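PDB 3ROT: ABC sugar transporter, periplasmic sugar binding protein from Legionella pneumophila subsp. pneumophila, which probably binds a carbohydrate in the periplasm as the solute-binding component of an ABC sugar importer. Local coordinates for residues K147-I152 / F193-Q198. Numbering follows the deposited sequence.
Sequences KRAYGI and FCLTSQ
I152 sets its CG2 methyl over the face of the F193 ring, 3.7 Å from the ring centroid and almost on the ring normal. This is a CH-pi contact. The other branch of I152 ends in CD1, which lies 3.7 Å from F193 CD1 and also reaches L195 CD2. L195 spreads its two methyls along helix 143-158: CD1 meets A149 CB at 4.1 Å, and CD2 meets R148 CB at 4.0 Å. This apolar end is tightly packed. It packs helix 143-158 on the end of strand 191-194 and the turn after it, in the five-stranded parallel sheet of one lobe of the periplasmic binding protein fold. L119 and A123 of helix 112-126 also touch F193.

The other end is polar and packed more thinly, though still buried. R148 leaves the helix as an extended chain, chi2 176° and chi3 -160°, which carries its guanidinium to the L195 carbonyl. R148 NH1 donates to L195 O at 2.7 Å. The oxygen lies near the guanidinium plane and points its C=O almost straight at NH1, but the N-H is bent, at 134°. T196 CG2 brushes R148 NH1 at 4.1 Å. NH1 also bonds a glycerol, probably from the crystallisation liquor. T196 caps helix 197-208, its OG1 accepting from Q198 N at 3.0 Å.

R148 therefore ties the strand-to-helix turn to helix 143-158 while still offering NH1 to a small polyol, consistent with a place beside a sugar pocket.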
ATOM      1  N   LYS A 147      -5.789  10.158 -20.059  1.00 29.03           N
ATOM      2  CA  LYS A 147      -4.990  10.206 -21.281  1.00 30.76           C
ATOM      3  C   LYS A 147      -4.385   8.834 -21.580  1.00 27.86           C
ATOM      4  O   LYS A 147      -4.327   8.419 -22.742  1.00 26.17           O
ATOM      5  CB  LYS A 147      -3.877  11.251 -21.161  1.00 35.16           C
ATOM      6  CG  LYS A 147      -4.370  12.692 -21.150  1.00 42.41           C
ATOM      7  CD  LYS A 147      -5.050  13.038 -22.460  1.00 48.07           C
ATOM      8  CE  LYS A 147      -5.451  14.510 -22.519  1.00 52.03           C
ATOM      9  NZ  LYS A 147      -6.096  14.852 -23.827  1.00 52.80           N
ATOM     10  N   ARG A 148      -3.934   8.136 -20.539  1.00 25.68           N
ATOM     11  CA  ARG A 148      -3.361   6.797 -20.716  1.00 27.51           C
ATOM     12  C   ARG A 148      -4.387   5.839 -21.299  1.00 25.67           C
ATOM     13  O   ARG A 148      -4.122   5.141 -22.280  1.00 26.27           O
ATOM     14  CB  ARG A 148      -2.882   6.216 -19.388  1.00 26.51           C
ATOM     15  CG  ARG A 148      -1.562   6.748 -18.937  1.00 28.98           C
ATOM     16  CD  ARG A 148      -1.190   6.213 -17.569  1.00 27.52           C
ATOM     17  NE  ARG A 148      -0.192   7.097 -16.989  1.00 26.67           N
ATOM     18  CZ  ARG A 148       0.442   6.884 -15.848  1.00 24.50           C
ATOM     19  NH1 ARG A 148       0.194   5.797 -15.127  1.00 19.06           N
ATOM     20  NH2 ARG A 148       1.327   7.772 -15.437  1.00 25.08           N
ATOM     21  N   ALA A 149      -5.554   5.802 -20.663  1.00 26.98           N
ATOM     22  CA  ALA A 149      -6.642   4.941 -21.099  1.00 28.85           C
ATOM     23  C   ALA A 149      -7.002   5.251 -22.550  1.00 29.42           C
ATOM     24  O   ALA A 149      -7.150   4.340 -23.365  1.00 29.89           O
ATOM     25  CB  ALA A 149      -7.855   5.147 -20.209  1.00 27.24           C
ATOM     26  N   TYR A 150      -7.139   6.536 -22.866  1.00 30.67           N
ATOM     27  CA  TYR A 150      -7.485   6.945 -24.221  1.00 33.20           C
ATOM     28  C   TYR A 150      -6.444   6.451 -25.212  1.00 31.25           C
ATOM     29  O   TYR A 150      -6.783   5.924 -26.271  1.00 31.72           O
ATOM     30  CB  TYR A 150      -7.592   8.466 -24.334  1.00 38.09           C
ATOM     31  CG  TYR A 150      -8.154   8.904 -25.672  1.00 42.04           C
ATOM     32  CD1 TYR A 150      -9.529   8.871 -25.920  1.00 44.81           C
ATOM     33  CD2 TYR A 150      -7.310   9.309 -26.701  1.00 44.45           C
ATOM     34  CE1 TYR A 150     -10.045   9.235 -27.168  1.00 47.33           C
ATOM     35  CE2 TYR A 150      -7.810   9.669 -27.949  1.00 46.32           C
ATOM     36  CZ  TYR A 150      -9.176   9.631 -28.178  1.00 48.56           C
ATOM     37  OH  TYR A 150      -9.661   9.985 -29.418  1.00 49.96           O
ATOM     38  N   GLY A 151      -5.175   6.636 -24.871  1.00 28.81           N
ATOM     39  CA  GLY A 151      -4.117   6.182 -25.752  1.00 25.98           C
ATOM     40  C   GLY A 151      -4.181   4.684 -25.990  1.00 25.59           C
ATOM     41  O   GLY A 151      -3.966   4.208 -27.101  1.00 24.41           O
ATOM     42  N   ILE A 152      -4.480   3.927 -24.943  1.00 25.22           N
ATOM     43  CA  ILE A 152      -4.556   2.482 -25.089  1.00 26.54           C
ATOM     44  C   ILE A 152      -5.730   2.085 -25.992  1.00 27.16           C
ATOM     45  O   ILE A 152      -5.570   1.279 -26.911  1.00 26.77           O
ATOM     46  CB  ILE A 152      -4.672   1.795 -23.701  1.00 24.95           C
ATOM     47  CG1 ILE A 152      -3.343   1.957 -22.943  1.00 24.28           C
ATOM     48  CG2 ILE A 152      -5.029   0.317 -23.866  1.00 23.68           C
ATOM     49  CD1 ILE A 152      -3.373   1.531 -21.465  1.00 20.42           C
ATOM     50  N   PHE A 193      -4.831  -4.260 -18.750  1.00 20.06           N
ATOM     51  CA  PHE A 193      -3.991  -3.073 -18.696  1.00 22.51           C
ATOM     52  C   PHE A 193      -4.253  -2.386 -17.359  1.00 22.25           C
ATOM     53  O   PHE A 193      -5.382  -1.981 -17.091  1.00 26.42           O
ATOM     54  CB  PHE A 193      -4.368  -2.079 -19.800  1.00 21.92           C
ATOM     55  CG  PHE A 193      -3.954  -2.491 -21.180  1.00 22.84           C
ATOM     56  CD1 PHE A 193      -2.703  -2.129 -21.682  1.00 20.52           C
ATOM     57  CD2 PHE A 193      -4.829  -3.201 -21.997  1.00 22.44           C
ATOM     58  CE1 PHE A 193      -2.332  -2.465 -22.979  1.00 18.92           C
ATOM     59  CE2 PHE A 193      -4.461  -3.540 -23.299  1.00 21.64           C
ATOM     60  CZ  PHE A 193      -3.210  -3.170 -23.786  1.00 23.11           C
ATOM     61  N   CYS A 194      -3.224  -2.247 -16.530  1.00 22.77           N
ATOM     62  CA  CYS A 194      -3.371  -1.555 -15.244  1.00 20.72           C
ATOM     63  C   CYS A 194      -2.798  -0.154 -15.432  1.00 22.75           C
ATOM     64  O   CYS A 194      -1.625  -0.009 -15.791  1.00 22.78           O
ATOM     65  CB  CYS A 194      -2.600  -2.265 -14.144  1.00 22.30           C
ATOM     66  SG  CYS A 194      -3.188  -3.927 -13.787  1.00 24.85           S
ATOM     67  N   LEU A 195      -3.619   0.865 -15.188  1.00 19.22           N
ATOM     68  CA  LEU A 195      -3.185   2.244 -15.364  1.00 20.26           C
ATOM     69  C   LEU A 195      -2.129   2.694 -14.356  1.00 20.78           C
ATOM     70  O   LEU A 195      -1.391   3.634 -14.622  1.00 21.38           O
ATOM     71  CB  LEU A 195      -4.399   3.188 -15.362  1.00 19.61           C
ATOM     72  CG  LEU A 195      -5.374   2.915 -16.527  1.00 20.05           C
ATOM     73  CD1 LEU A 195      -6.531   3.897 -16.506  1.00 21.77           C
ATOM     74  CD2 LEU A 195      -4.626   3.016 -17.846  1.00 20.06           C
ATOM     75  N   THR A 196      -2.066   2.032 -13.202  1.00 22.25           N
ATOM     76  CA  THR A 196      -1.032   2.327 -12.195  1.00 23.26           C
ATOM     77  C   THR A 196      -0.813   1.060 -11.372  1.00 24.25           C
ATOM     78  O   THR A 196      -1.574   0.093 -11.496  1.00 23.28           O
ATOM     79  CB  THR A 196      -1.419   3.456 -11.212  1.00 22.18           C
ATOM     80  OG1 THR A 196      -2.311   2.936 -10.224  1.00 23.61           O
ATOM     81  CG2 THR A 196      -2.085   4.620 -11.934  1.00 24.48           C
ATOM     82  N   SER A 197       0.210   1.065 -10.525  1.00 23.35           N
ATOM     83  CA  SER A 197       0.495  -0.100  -9.699  1.00 23.83           C
ATOM     84  C   SER A 197      -0.606  -0.340  -8.659  1.00 23.39           C
ATOM     85  O   SER A 197      -0.724  -1.441  -8.115  1.00 24.89           O
ATOM     86  CB  SER A 197       1.855   0.059  -9.015  1.00 26.26           C
ATOM     87  OG  SER A 197       1.879   1.203  -8.187  1.00 31.09           O
ATOM     88  N   GLN A 198      -1.423   0.674  -8.385  1.00 22.52           N
ATOM     89  CA  GLN A 198      -2.509   0.503  -7.411  1.00 25.31           C
ATOM     90  C   GLN A 198      -3.534  -0.524  -7.891  1.00 24.29           C
ATOM     91  O   GLN A 198      -4.212  -1.168  -7.084  1.00 23.89           O
ATOM     92  CB  GLN A 198      -3.223   1.823  -7.158  1.00 28.50           C
ATOM     93  CG  GLN A 198      -2.344   2.922  -6.602  1.00 34.54           C
ATOM     94  CD  GLN A 198      -2.993   4.278  -6.780  1.00 36.93           C
ATOM     95  OE1 GLN A 198      -3.315   4.687  -7.907  1.00 35.62           O
ATOM     96  NE2 GLN A 198      -3.201   4.980  -5.677  1.00 38.80           N
TER